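Local atomic coordinates of pentafunctional AROM polypeptide (Schizosaccharomyces pombe, PDB entry 5SWV), a protein that probably catalyses several successive steps of the shikimate pathway, the crystallised part carrying its dehydroquinate dehydratase and shikimate dehydrogenase units. Residues 76-82 / 109-115; 93-98 / 118-122; 124-130 / 163-167. All coordinates share one frame. Residue numbers count along the deposited sequence, not the author numbering.

Contact 1: 76-82 / 109-115; sequences IIFTIRT and CDFVDVE
A buried arginine held by two carboxylates sets this strand pair apart. Arg81 (chi1 t, chi2 p, chi3 p) is salt-bridged from NH2 to Asp113 OD2 (2.9 Å) and from NH1 to Glu115 OE2 (3.1 Å), while NH1 also donates to Asp113 OD1 (3.1 Å), which Ser138 binds too. Glu115 OE2 also accepts Thr82 N (2.8 Å). Strands 76-79 and 111-115 run parallel, axes 4.6 Å apart at 25°, with Ile77 opposite Phe111 and Phe78 opposite Val112. Three backbone bonds of 3.1 Å fix this register: Phe111 N to Ile76 O, Phe78 N to Phe111 O, and Asp113 N to Phe78 O. At the pair's N-terminal end Ile76 N donates to Asp110 OD1 (3.0 Å), itself salt-bridged to Arg69. Ile77 CG1 meets Phe111 CD1 at 3.6 Å; Phe78 (chi1 t) points to the other face, against helix 58-69. Parallel neighbours joined through helix 94-106 form a beta-alpha-beta unit of the TIM barrel, the charged cluster at the C-terminal strand ends, where such barrels carry active sites.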
ATOM      1  N   ILE A  76       2.605  -5.302  10.075  1.00 35.25           N
ATOM      2  CA  ILE A  76       3.698  -4.953  10.969  1.00 34.98           C
ATOM      3  C   ILE A  76       4.438  -6.191  11.432  1.00 34.06           C
ATOM      4  O   ILE A  76       3.835  -7.228  11.720  1.00 33.77           O
ATOM      5  CB  ILE A  76       3.181  -4.113  12.151  1.00 35.89           C
ATOM      6  CG1 ILE A  76       2.777  -2.731  11.629  1.00 37.03           C
ATOM      7  CG2 ILE A  76       4.232  -3.955  13.246  1.00 35.91           C
ATOM      8  CD1 ILE A  76       1.901  -1.944  12.573  1.00 38.40           C
ATOM      9  N   ILE A  77       5.758  -6.059  11.473  1.00 32.83           N
ATOM     10  CA  ILE A  77       6.626  -7.077  11.992  1.00 31.99           C
ATOM     11  C   ILE A  77       7.178  -6.489  13.274  1.00 31.79           C
ATOM     12  O   ILE A  77       7.654  -5.358  13.288  1.00 32.48           O
ATOM     13  CB  ILE A  77       7.741  -7.396  10.988  1.00 31.75           C
ATOM     14  CG1 ILE A  77       7.149  -7.936   9.684  1.00 32.02           C
ATOM     15  CG2 ILE A  77       8.708  -8.403  11.564  1.00 31.44           C
ATOM     16  CD1 ILE A  77       8.024  -7.699   8.477  1.00 32.20           C
ATOM     17  N   PHE A  78       7.093  -7.258  14.349  1.00 31.67           N
ATOM     18  CA  PHE A  78       7.490  -6.827  15.686  1.00 31.90           C
ATOM     19  C   PHE A  78       8.793  -7.546  16.020  1.00 32.17           C
ATOM     20  O   PHE A  78       8.799  -8.754  16.272  1.00 32.63           O
ATOM     21  CB  PHE A  78       6.371  -7.197  16.660  1.00 31.49           C
ATOM     22  CG  PHE A  78       6.584  -6.737  18.077  1.00 31.37           C
ATOM     23  CD1 PHE A  78       7.287  -7.521  18.980  1.00 31.68           C
ATOM     24  CD2 PHE A  78       6.013  -5.555  18.528  1.00 31.18           C
ATOM     25  CE1 PHE A  78       7.456  -7.104  20.302  1.00 32.04           C
ATOM     26  CE2 PHE A  78       6.162  -5.138  19.839  1.00 31.53           C
ATOM     27  CZ  PHE A  78       6.887  -5.906  20.734  1.00 31.89           C
ATOM     28  N   THR A  79       9.895  -6.807  16.007  1.00 32.40           N
ATOM     29  CA  THR A  79      11.211  -7.419  16.087  1.00 32.89           C
ATOM     30  C   THR A  79      12.007  -6.888  17.243  1.00 33.19           C
ATOM     31  O   THR A  79      12.354  -5.710  17.282  1.00 33.12           O
ATOM     32  CB  THR A  79      11.988  -7.232  14.782  1.00 33.06           C
ATOM     33  OG1 THR A  79      11.299  -7.923  13.750  1.00 33.49           O
ATOM     34  CG2 THR A  79      13.377  -7.844  14.859  1.00 33.52           C
ATOM     35  N   ILE A  80      12.274  -7.782  18.188  1.00 34.27           N
ATOM     36  CA  ILE A  80      13.251  -7.553  19.239  1.00 34.95           C
ATOM     37  C   ILE A  80      14.512  -8.293  18.858  1.00 34.09           C
ATOM     38  O   ILE A  80      14.559  -9.523  18.934  1.00 33.71           O
ATOM     39  CB  ILE A  80      12.799  -8.110  20.594  1.00 36.28           C
ATOM     40  CG1 ILE A  80      11.522  -7.435  21.064  1.00 36.65           C
ATOM     41  CG2 ILE A  80      13.910  -7.921  21.631  1.00 37.37           C
ATOM     42  CD1 ILE A  80      10.940  -8.119  22.289  1.00 37.58           C
ATOM     43  N   ARG A  81      15.515  -7.517  18.459  1.00 34.01           N
ATOM     44  CA  ARG A  81      16.820  -8.004  18.011  1.00 33.26           C
ATOM     45  C   ARG A  81      17.824  -7.733  19.121  1.00 32.17           C
ATOM     46  O   ARG A  81      17.954  -6.599  19.592  1.00 31.45           O
ATOM     47  CB  ARG A  81      17.222  -7.255  16.750  1.00 34.04           C
ATOM     48  CG  ARG A  81      18.542  -7.687  16.133  1.00 34.98           C
ATOM     49  CD  ARG A  81      18.501  -9.068  15.509  1.00 35.71           C
ATOM     50  NE  ARG A  81      17.476  -9.185  14.471  1.00 36.50           N
ATOM     51  CZ  ARG A  81      16.423 -10.009  14.486  1.00 36.85           C
ATOM     52  NH1 ARG A  81      16.211 -10.869  15.480  1.00 37.24           N
ATOM     53  NH2 ARG A  81      15.577  -9.992  13.457  1.00 37.15           N
ATOM     54  N   THR A  82      18.525  -8.785  19.530  1.00 31.71           N
ATOM     55  CA  THR A  82      19.443  -8.754  20.673  1.00 31.14           C
ATOM     56  C   THR A  82      20.854  -8.387  20.257  1.00 31.43           C
ATOM     57  O   THR A  82      21.181  -8.362  19.068  1.00 31.73           O
ATOM     58  CB  THR A  82      19.524 -10.123  21.373  1.00 30.93           C
ATOM     59  OG1 THR A  82      20.082 -11.100  20.489  1.00 30.13           O
ATOM     60  CG2 THR A  82      18.168 -10.592  21.808  1.00 31.28           C
ATOM     61  N   CYS A 109      -0.299  -7.975  15.966  1.00 41.91           N
ATOM     62  CA  CYS A 109       0.820  -7.814  15.045  1.00 41.21           C
ATOM     63  C   CYS A 109       0.753  -8.962  14.053  1.00 40.16           C
ATOM     64  O   CYS A 109       0.431 -10.093  14.433  1.00 39.75           O
ATOM     65  CB  CYS A 109       2.172  -7.811  15.766  1.00 41.93           C
ATOM     66  SG  CYS A 109       2.547  -6.249  16.606  1.00 44.18           S
ATOM     67  N   ASP A 110       1.059  -8.665  12.790  1.00 38.95           N
ATOM     68  CA  ASP A 110       0.967  -9.653  11.711  1.00 37.44           C
ATOM     69  C   ASP A 110       2.055 -10.702  11.830  1.00 36.97           C
ATOM     70  O   ASP A 110       1.780 -11.893  11.663  1.00 37.75           O
ATOM     71  CB  ASP A 110       1.039  -8.976  10.356  1.00 36.86           C
ATOM     72  CG  ASP A 110      -0.034  -7.934  10.186  1.00 36.99           C
ATOM     73  OD1 ASP A 110       0.106  -6.838  10.781  1.00 35.86           O
ATOM     74  OD2 ASP A 110      -1.013  -8.224   9.464  1.00 37.88           O
ATOM     75  N   PHE A 111       3.275 -10.252  12.143  1.00 36.02           N
ATOM     76  CA  PHE A 111       4.411 -11.140  12.403  1.00 35.27           C
ATOM     77  C   PHE A 111       5.143 -10.761  13.689  1.00 34.82           C
ATOM     78  O   PHE A 111       5.113  -9.613  14.119  1.00 34.24           O
ATOM     79  CB  PHE A 111       5.446 -11.050  11.278  1.00 35.15           C
ATOM     80  CG  PHE A 111       4.901 -11.271   9.905  1.00 34.88           C
ATOM     81  CD1 PHE A 111       4.406 -10.210   9.163  1.00 34.86           C
ATOM     82  CD2 PHE A 111       4.945 -12.524   9.324  1.00 35.28           C
ATOM     83  CE1 PHE A 111       3.933 -10.401   7.875  1.00 34.94           C
ATOM     84  CE2 PHE A 111       4.471 -12.728   8.037  1.00 35.41           C
ATOM     85  CZ  PHE A 111       3.963 -11.667   7.309  1.00 34.97           C
ATOM     86  N   VAL A 112       5.830 -11.738  14.271  1.00 34.83           N
ATOM     87  CA  VAL A 112       6.789 -11.509  15.353  1.00 34.99           C
ATOM     88  C   VAL A 112       8.076 -12.249  14.992  1.00 35.25           C
ATOM     89  O   VAL A 112       8.038 -13.418  14.605  1.00 34.94           O
ATOM     90  CB  VAL A 112       6.251 -12.021  16.715  1.00 35.17           C
ATOM     91  CG1 VAL A 112       7.329 -11.995  17.794  1.00 35.15           C
ATOM     92  CG2 VAL A 112       5.061 -11.186  17.170  1.00 35.19           C
ATOM     93  N   ASP A 113       9.207 -11.558  15.112  1.00 35.62           N
ATOM     94  CA  ASP A 113      10.511 -12.179  14.956  1.00 36.13           C
ATOM     95  C   ASP A 113      10.908 -12.784  16.280  1.00 35.22           C
ATOM     96  O   ASP A 113      11.026 -12.065  17.297  1.00 36.80           O
ATOM     97  CB  ASP A 113      11.567 -11.155  14.523  1.00 38.14           C
ATOM     98  CG  ASP A 113      12.880 -11.813  14.068  1.00 40.00           C
ATOM     99  OD1 ASP A 113      13.582 -12.439  14.906  1.00 42.44           O
ATOM    100  OD2 ASP A 113      13.234 -11.677  12.873  1.00 40.18           O
ATOM    101  N   VAL A 114      11.121 -14.093  16.266  1.00 33.51           N
ATOM    102  CA  VAL A 114      11.528 -14.815  17.446  1.00 33.07           C
ATOM    103  C   VAL A 114      12.906 -15.405  17.187  1.00 33.17           C
ATOM    104  O   VAL A 114      13.054 -16.307  16.382  1.00 33.12           O
ATOM    105  CB  VAL A 114      10.519 -15.924  17.771  1.00 32.97           C
ATOM    106  CG1 VAL A 114      10.942 -16.713  19.003  1.00 33.00           C
ATOM    107  CG2 VAL A 114       9.134 -15.329  17.969  1.00 32.66           C
ATOM    108  N   GLU A 115      13.914 -14.884  17.879  1.00 33.65           N
ATOM    109  CA  GLU A 115      15.288 -15.366  17.743  1.00 33.67           C
ATOM    110  C   GLU A 115      15.460 -16.780  18.255  1.00 33.83           C
ATOM    111  O   GLU A 115      14.964 -17.146  19.335  1.00 34.24           O
ATOM    112  CB  GLU A 115      16.261 -14.476  18.505  1.00 33.69           C
ATOM    113  CG  GLU A 115      16.401 -13.088  17.911  1.00 33.94           C
ATOM    114  CD  GLU A 115      17.448 -12.258  18.623  1.00 34.56           C
ATOM    115  OE1 GLU A 115      18.051 -12.759  19.598  1.00 35.96           O
ATOM    116  OE2 GLU A 115      17.682 -11.100  18.218  1.00 34.49           O
TER
HETATM  117  O   HOH W   1      13.132 -12.055  19.219  1.00 34.33           O

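Contact 2: 93-98 / 118-122; sequences KEEEAK and WSSET
Both segments are helix starts: Lys93 is the N-cap of the helix beginning at Glu94, and Ser119 the N-cap of the helix beginning at Ser120. Their backbones come close at two places, with CA atoms 6.8 Å apart for Glu94 and Trp118 and 6.7 Å apart for Lys98 and Thr122. Ser119 has extended phi/psi of -58/152 before the chain turns helical, and its OG (chi1 p) accepts Thr122 N at 3.1 Å, the capping bond. Glu94, extended with chi1 and chi2 both t, reaches across to this turn. Its OE2 accepts Ser119 N (2.9 Å, 172° at the hydrogen), and its OE1 accepts both Ser119 OG and Thr122 OG1, each at 2.6 Å. A water links Thr122 OG1 (2.6 Å) with Glu95 OE2 (2.9 Å). On the apolar side, Trp118 (chi1 m) lays its indole obliquely along the first helical turn: CZ3 lies 3.4 Å from Glu94 CA, CE3 3.5 Å from Glu94 CG, and CZ2 3.5 Å from Ala97 CB. Thr82 also touches this ring. The arrangement is an N-terminal helix cap reinforced by a glutamate of the adjacent helix, here between successive outer helices of a TIM barrel.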
ATOM      1  N   LYS A  93      17.942 -10.944  29.164  1.00 42.63           N
ATOM      2  CA  LYS A  93      16.602 -10.543  29.585  1.00 42.45           C
ATOM      3  C   LYS A  93      15.484 -11.195  28.769  1.00 40.97           C
ATOM      4  O   LYS A  93      14.650 -10.527  28.162  1.00 39.90           O
ATOM      5  CB  LYS A  93      16.517  -9.026  29.541  1.00 44.00           C
ATOM      6  CG  LYS A  93      17.166  -8.416  30.760  1.00 46.41           C
ATOM      7  CD  LYS A  93      17.212  -6.899  30.683  1.00 48.72           C
ATOM      8  CE  LYS A  93      16.910  -6.258  32.037  1.00 51.14           C
ATOM      9  NZ  LYS A  93      17.686  -6.847  33.174  1.00 52.45           N
ATOM     10  N   GLU A  94      15.476 -12.522  28.790  1.00 39.93           N
ATOM     11  CA  GLU A  94      14.539 -13.311  28.006  1.00 38.62           C
ATOM     12  C   GLU A  94      13.113 -13.157  28.484  1.00 38.17           C
ATOM     13  O   GLU A  94      12.196 -13.071  27.661  1.00 38.04           O
ATOM     14  CB  GLU A  94      14.930 -14.784  28.049  1.00 38.76           C
ATOM     15  CG  GLU A  94      13.979 -15.707  27.311  1.00 38.75           C
ATOM     16  CD  GLU A  94      14.472 -17.130  27.298  1.00 39.17           C
ATOM     17  OE1 GLU A  94      13.850 -17.980  27.951  1.00 40.24           O
ATOM     18  OE2 GLU A  94      15.488 -17.402  26.643  1.00 38.92           O
ATOM     19  N   GLU A  95      12.911 -13.142  29.798  1.00 37.78           N
ATOM     20  CA  GLU A  95      11.557 -13.034  30.339  1.00 37.72           C
ATOM     21  C   GLU A  95      10.891 -11.732  29.872  1.00 36.77           C
ATOM     22  O   GLU A  95       9.704 -11.719  29.529  1.00 35.97           O
ATOM     23  CB  GLU A  95      11.555 -13.173  31.869  1.00 38.35           C
ATOM     24  CG  GLU A  95      12.003 -14.546  32.375  1.00 39.84           C
ATOM     25  CD  GLU A  95      11.309 -15.731  31.677  1.00 41.16           C
ATOM     26  OE1 GLU A  95      10.060 -15.848  31.761  1.00 41.70           O
ATOM     27  OE2 GLU A  95      12.010 -16.558  31.034  1.00 41.57           O
ATOM     28  N   GLU A  96      11.673 -10.662  29.800  1.00 35.84           N
ATOM     29  CA  GLU A  96      11.153  -9.361  29.401  1.00 36.23           C
ATOM     30  C   GLU A  96      10.833  -9.317  27.893  1.00 35.58           C
ATOM     31  O   GLU A  96       9.852  -8.700  27.462  1.00 34.75           O
ATOM     32  CB  GLU A  96      12.125  -8.247  29.801  1.00 36.76           C
ATOM     33  CG  GLU A  96      12.229  -7.985  31.305  1.00 37.64           C
ATOM     34  CD  GLU A  96      13.103  -8.969  32.113  1.00 38.91           C
ATOM     35  OE1 GLU A  96      14.012  -9.666  31.574  1.00 38.70           O
ATOM     36  OE2 GLU A  96      12.874  -9.030  33.347  1.00 40.15           O
ATOM     37  N   ALA A  97      11.653  -9.995  27.102  1.00 35.20           N
ATOM     38  CA  ALA A  97      11.381 -10.168  25.682  1.00 35.17           C
ATOM     39  C   ALA A  97      10.114 -10.977  25.454  1.00 35.68           C
ATOM     40  O   ALA A  97       9.257 -10.593  24.657  1.00 35.36           O
ATOM     41  CB  ALA A  97      12.551 -10.852  25.013  1.00 35.12           C
ATOM     42  N   LYS A  98      10.000 -12.098  26.162  1.00 36.72           N
ATOM     43  CA  LYS A  98       8.818 -12.975  26.057  1.00 37.02           C
ATOM     44  C   LYS A  98       7.541 -12.227  26.381  1.00 36.12           C
ATOM     45  O   LYS A  98       6.578 -12.291  25.619  1.00 35.28           O
ATOM     46  CB  LYS A  98       8.961 -14.162  26.991  1.00 37.99           C
ATOM     47  CG  LYS A  98       7.733 -15.045  27.109  1.00 38.82           C
ATOM     48  CD  LYS A  98       8.095 -16.397  27.711  1.00 40.09           C
ATOM     49  CE  LYS A  98       8.525 -16.316  29.171  1.00 40.72           C
ATOM     50  NZ  LYS A  98       7.327 -16.295  30.044  1.00 41.27           N
ATOM     51  N   TRP A 118      16.686 -17.710  21.960  1.00 32.05           N
ATOM     52  CA  TRP A 118      15.820 -17.823  23.140  1.00 32.49           C
ATOM     53  C   TRP A 118      15.582 -19.301  23.490  1.00 33.71           C
ATOM     54  O   TRP A 118      15.616 -20.168  22.611  1.00 35.04           O
ATOM     55  CB  TRP A 118      14.460 -17.163  22.917  1.00 31.92           C
ATOM     56  CG  TRP A 118      14.459 -15.702  22.578  1.00 30.96           C
ATOM     57  CD1 TRP A 118      13.859 -15.125  21.496  1.00 30.61           C
ATOM     58  CD2 TRP A 118      15.033 -14.632  23.336  1.00 30.10           C
ATOM     59  NE1 TRP A 118      14.034 -13.761  21.528  1.00 30.60           N
ATOM     60  CE2 TRP A 118      14.760 -13.435  22.646  1.00 30.19           C
ATOM     61  CE3 TRP A 118      15.758 -14.567  24.522  1.00 30.28           C
ATOM     62  CZ2 TRP A 118      15.191 -12.188  23.102  1.00 29.92           C
ATOM     63  CZ3 TRP A 118      16.190 -13.319  24.979  1.00 30.30           C
ATOM     64  CH2 TRP A 118      15.902 -12.152  24.267  1.00 29.92           C
ATOM     65  N   SER A 119      15.324 -19.588  24.761  1.00 33.80           N
ATOM     66  CA  SER A 119      15.092 -20.959  25.197  1.00 34.11           C
ATOM     67  C   SER A 119      13.928 -21.589  24.438  1.00 34.12           C
ATOM     68  O   SER A 119      13.010 -20.905  23.984  1.00 33.52           O
ATOM     69  CB  SER A 119      14.805 -21.021  26.709  1.00 34.61           C
ATOM     70  OG  SER A 119      13.577 -20.395  27.030  1.00 33.94           O
ATOM     71  N   SER A 120      13.988 -22.905  24.305  1.00 34.55           N
ATOM     72  CA  SER A 120      12.946 -23.650  23.634  1.00 35.11           C
ATOM     73  C   SER A 120      11.658 -23.574  24.440  1.00 36.15           C
ATOM     74  O   SER A 120      10.567 -23.629  23.875  1.00 37.31           O
ATOM     75  CB  SER A 120      13.380 -25.100  23.435  1.00 35.52           C
ATOM     76  OG  SER A 120      13.770 -25.686  24.666  1.00 36.17           O
ATOM     77  N   GLU A 121      11.783 -23.431  25.756  1.00 36.81           N
ATOM     78  CA  GLU A 121      10.634 -23.176  26.608  1.00 37.59           C
ATOM     79  C   GLU A 121       9.927 -21.896  26.178  1.00 36.38           C
ATOM     80  O   GLU A 121       8.709 -21.897  25.988  1.00 37.01           O
ATOM     81  CB  GLU A 121      11.026 -23.096  28.102  1.00 39.26           C
ATOM     82  CG  GLU A 121       9.816 -23.135  29.056  1.00 40.55           C
ATOM     83  CD  GLU A 121      10.149 -22.824  30.507  1.00 41.19           C
ATOM     84  OE1 GLU A 121       9.207 -22.587  31.293  1.00 40.44           O
ATOM     85  OE2 GLU A 121      11.346 -22.801  30.862  1.00 43.00           O
ATOM     86  N   THR A 122      10.691 -20.818  26.021  1.00 35.10           N
ATOM     87  CA  THR A 122      10.123 -19.521  25.660  1.00 34.12           C
ATOM     88  C   THR A 122       9.547 -19.557  24.254  1.00 34.00           C
ATOM     89  O   THR A 122       8.457 -19.046  24.027  1.00 34.35           O
ATOM     90  CB  THR A 122      11.153 -18.386  25.817  1.00 33.44           C
ATOM     91  OG1 THR A 122      11.336 -18.122  27.210  1.00 33.12           O
ATOM     92  CG2 THR A 122      10.698 -17.101  25.136  1.00 33.26           C
TER
HETATM   93  O   HOH W   2      10.908 -18.900  29.639  1.00 33.00           O

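Contact 3: 124-130 / 163-167; sequences NILYQHK and SYADV
This is a surface contact, an aromatic pair beside a salt bridge, between the end of helix 120-128 and the loop leading from helix 152-162 into strand 167-173. It buries 253 Å² in total, and the nearest CA atoms are those of Tyr127 and Tyr164, 6.3 Å apart. Tyr164 (chi1 m) turns its ring edge toward the face of Tyr127 (chi1 t) in an offset edge-to-face pair: centroids 5.6 Å apart, planes at 60°, Tyr127 CG to Tyr164 CD1 3.7 Å. Asn124 OD1 lies 3.7 Å from Tyr164 CE1, near the plane of that ring, and also accepts Gln128 NE2 (3.2 Å). The helix ends at Gln128: His129 leaves helical geometry at -102/13, its ND1 donating to Ile125 O (2.7 Å), and Lys130 N still reaches Tyr127 O (3.1 Å). From this turn Lys130 (chi1 p, the rest t) extends NZ to Asp166 OD2 at 3.0 Å. The same carboxylate oxygen accepts Leu135 N, tying the salt bridge to the N-terminal end of strand 134-140 in the barrel wall. Asp166 and Val167 are backbone-bonded to Leu135, whereas Leu126 and His129 pack on helix 94-106, placing helix 120-128 between that helix and the 163-167 loop.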
ATOM      1  N   ASN A 124       8.351 -22.075  22.556  1.00 35.13           N
ATOM      2  CA  ASN A 124       7.108 -22.841  22.627  1.00 35.54           C
ATOM      3  C   ASN A 124       5.946 -22.051  23.237  1.00 36.16           C
ATOM      4  O   ASN A 124       4.851 -22.001  22.673  1.00 36.51           O
ATOM      5  CB  ASN A 124       7.351 -24.106  23.445  1.00 36.15           C
ATOM      6  CG  ASN A 124       6.209 -25.097  23.359  1.00 36.07           C
ATOM      7  OD1 ASN A 124       5.616 -25.313  22.306  1.00 36.57           O
ATOM      8  ND2 ASN A 124       5.932 -25.733  24.460  1.00 35.72           N
ATOM      9  N   ILE A 125       6.183 -21.425  24.385  1.00 36.06           N
ATOM     10  CA  ILE A 125       5.171 -20.563  24.986  1.00 35.90           C
ATOM     11  C   ILE A 125       4.689 -19.493  23.997  1.00 36.30           C
ATOM     12  O   ILE A 125       3.494 -19.225  23.915  1.00 36.17           O
ATOM     13  CB  ILE A 125       5.700 -19.904  26.258  1.00 35.71           C
ATOM     14  CG1 ILE A 125       5.815 -20.951  27.363  1.00 36.14           C
ATOM     15  CG2 ILE A 125       4.792 -18.767  26.714  1.00 35.53           C
ATOM     16  CD1 ILE A 125       6.729 -20.535  28.505  1.00 36.37           C
ATOM     17  N   LEU A 126       5.608 -18.878  23.259  1.00 36.80           N
ATOM     18  CA  LEU A 126       5.221 -17.885  22.261  1.00 37.32           C
ATOM     19  C   LEU A 126       4.453 -18.546  21.137  1.00 37.92           C
ATOM     20  O   LEU A 126       3.476 -17.990  20.654  1.00 38.43           O
ATOM     21  CB  LEU A 126       6.430 -17.150  21.690  1.00 37.48           C
ATOM     22  CG  LEU A 126       7.232 -16.278  22.670  1.00 38.01           C
ATOM     23  CD1 LEU A 126       8.601 -15.912  22.086  1.00 37.58           C
ATOM     24  CD2 LEU A 126       6.456 -15.030  23.074  1.00 37.87           C
ATOM     25  N   TYR A 127       4.891 -19.730  20.719  1.00 38.80           N
ATOM     26  CA  TYR A 127       4.168 -20.504  19.695  1.00 39.24           C
ATOM     27  C   TYR A 127       2.746 -20.844  20.158  1.00 39.07           C
ATOM     28  O   TYR A 127       1.785 -20.581  19.441  1.00 39.06           O
ATOM     29  CB  TYR A 127       4.947 -21.777  19.327  1.00 40.04           C
ATOM     30  CG  TYR A 127       4.197 -22.711  18.416  1.00 40.90           C
ATOM     31  CD1 TYR A 127       4.091 -22.448  17.057  1.00 41.02           C
ATOM     32  CD2 TYR A 127       3.583 -23.864  18.915  1.00 41.85           C
ATOM     33  CE1 TYR A 127       3.400 -23.300  16.219  1.00 41.49           C
ATOM     34  CE2 TYR A 127       2.890 -24.723  18.079  1.00 42.01           C
ATOM     35  CZ  TYR A 127       2.804 -24.428  16.736  1.00 42.07           C
ATOM     36  OH  TYR A 127       2.118 -25.256  15.895  1.00 43.73           O
ATOM     37  N   GLN A 128       2.613 -21.379  21.370  1.00 39.02           N
ATOM     38  CA  GLN A 128       1.292 -21.710  21.921  1.00 38.81           C
ATOM     39  C   GLN A 128       0.327 -20.507  21.939  1.00 38.27           C
ATOM     40  O   GLN A 128      -0.862 -20.698  21.789  1.00 37.80           O
ATOM     41  CB  GLN A 128       1.398 -22.344  23.323  1.00 39.16           C
ATOM     42  CG  GLN A 128       2.129 -23.691  23.405  1.00 40.08           C
ATOM     43  CD  GLN A 128       1.571 -24.785  22.483  1.00 40.58           C
ATOM     44  OE1 GLN A 128       0.379 -24.845  22.212  1.00 40.87           O
ATOM     45  NE2 GLN A 128       2.446 -25.660  22.008  1.00 40.76           N
ATOM     46  N   HIS A 129       0.832 -19.279  22.079  1.00 38.28           N
ATOM     47  CA  HIS A 129      -0.027 -18.093  22.152  1.00 38.59           C
ATOM     48  C   HIS A 129      -0.113 -17.288  20.863  1.00 39.53           C
ATOM     49  O   HIS A 129      -0.644 -16.190  20.873  1.00 39.49           O
ATOM     50  CB  HIS A 129       0.434 -17.194  23.294  1.00 38.70           C
ATOM     51  CG  HIS A 129       0.292 -17.826  24.643  1.00 39.67           C
ATOM     52  ND1 HIS A 129       1.092 -18.871  25.065  1.00 40.01           N
ATOM     53  CD2 HIS A 129      -0.572 -17.577  25.658  1.00 40.22           C
ATOM     54  CE1 HIS A 129       0.728 -19.238  26.280  1.00 40.85           C
ATOM     55  NE2 HIS A 129      -0.279 -18.469  26.664  1.00 41.21           N
ATOM     56  N   LYS A 130       0.352 -17.829  19.745  1.00 41.35           N
ATOM     57  CA  LYS A 130       0.497 -17.004  18.555  1.00 43.03           C
ATOM     58  C   LYS A 130      -0.805 -16.464  18.005  1.00 44.00           C
ATOM     59  O   LYS A 130      -0.838 -15.318  17.570  1.00 44.53           O
ATOM     60  CB  LYS A 130       1.296 -17.710  17.463  1.00 44.35           C
ATOM     61  CG  LYS A 130       0.610 -18.857  16.747  1.00 46.20           C
ATOM     62  CD  LYS A 130       1.670 -19.762  16.123  1.00 48.03           C
ATOM     63  CE  LYS A 130       1.202 -20.532  14.896  1.00 49.23           C
ATOM     64  NZ  LYS A 130       2.390 -20.738  14.001  1.00 50.92           N
ATOM     65  N   SER A 163       9.740 -26.842  13.994  1.00 41.33           N
ATOM     66  CA  SER A 163       8.638 -27.144  14.908  1.00 41.48           C
ATOM     67  C   SER A 163       7.650 -25.974  15.044  1.00 41.06           C
ATOM     68  O   SER A 163       6.461 -26.193  15.213  1.00 42.06           O
ATOM     69  CB  SER A 163       9.179 -27.513  16.294  1.00 41.77           C
ATOM     70  OG  SER A 163      10.019 -28.659  16.257  1.00 41.21           O
ATOM     71  N   TYR A 164       8.146 -24.741  14.940  1.00 40.42           N
ATOM     72  CA  TYR A 164       7.388 -23.545  15.270  1.00 39.68           C
ATOM     73  C   TYR A 164       7.126 -22.556  14.118  1.00 38.53           C
ATOM     74  O   TYR A 164       6.220 -21.734  14.218  1.00 37.94           O
ATOM     75  CB  TYR A 164       8.136 -22.805  16.382  1.00 40.36           C
ATOM     76  CG  TYR A 164       8.536 -23.677  17.559  1.00 41.37           C
ATOM     77  CD1 TYR A 164       7.561 -24.240  18.388  1.00 42.26           C
ATOM     78  CD2 TYR A 164       9.883 -23.935  17.859  1.00 41.64           C
ATOM     79  CE1 TYR A 164       7.904 -25.034  19.469  1.00 42.29           C
ATOM     80  CE2 TYR A 164      10.230 -24.724  18.953  1.00 42.07           C
ATOM     81  CZ  TYR A 164       9.225 -25.269  19.742  1.00 42.57           C
ATOM     82  OH  TYR A 164       9.508 -26.064  20.812  1.00 45.50           O
ATOM     83  N   ALA A 165       7.899 -22.622  13.037  1.00 38.11           N
ATOM     84  CA  ALA A 165       8.011 -21.471  12.121  1.00 37.56           C
ATOM     85  C   ALA A 165       6.900 -21.319  11.098  1.00 36.79           C
ATOM     86  O   ALA A 165       6.505 -22.282  10.486  1.00 37.00           O
ATOM     87  CB  ALA A 165       9.332 -21.538  11.381  1.00 37.54           C
ATOM     88  N   ASP A 166       6.435 -20.098  10.895  1.00 36.62           N
ATOM     89  CA  ASP A 166       5.702 -19.745   9.678  1.00 37.52           C
ATOM     90  C   ASP A 166       6.650 -19.226   8.577  1.00 37.18           C
ATOM     91  O   ASP A 166       6.347 -19.344   7.386  1.00 37.60           O
ATOM     92  CB  ASP A 166       4.644 -18.684   9.982  1.00 38.41           C
ATOM     93  CG  ASP A 166       3.597 -19.173  10.946  1.00 39.06           C
ATOM     94  OD1 ASP A 166       2.736 -19.962  10.523  1.00 40.73           O
ATOM     95  OD2 ASP A 166       3.624 -18.773  12.127  1.00 39.64           O
ATOM     96  N   VAL A 167       7.746 -18.586   8.988  1.00 35.96           N
ATOM     97  CA  VAL A 167       8.813 -18.130   8.096  1.00 35.14           C
ATOM     98  C   VAL A 167      10.136 -18.389   8.798  1.00 34.85           C
ATOM     99  O   VAL A 167      10.190 -18.335  10.027  1.00 35.49           O
ATOM    100  CB  VAL A 167       8.714 -16.615   7.810  1.00 34.77           C
ATOM    101  CG1 VAL A 167       9.835 -16.161   6.857  1.00 34.47           C
ATOM    102  CG2 VAL A 167       7.330 -16.261   7.273  1.00 33.98           C
TER

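In the fold
The three contacts lie in consecutive beta-alpha units of the type I dehydroquinase barrel, their centres 12 to 13 Å apart. Contact 1 joins adjacent strands 76-79 and 111-115, and contact 2 joins the helices that follow them, so their segments alternate along the chain; Thr82 CG2 and Trp118 CZ2 touch at 3.6 Å. Contact 3 comes later in sequence and shares helix 120-128 with contact 2, where Lys98 O lies 3.7 Å from Leu126 CD2. Leu126 CD1 is also 4.0 Å from Val114 CG1, tying that helix to the contact 1 strand. Together they join wall and outer helices: contact 2 at the helix starts, contact 3 at a helix end.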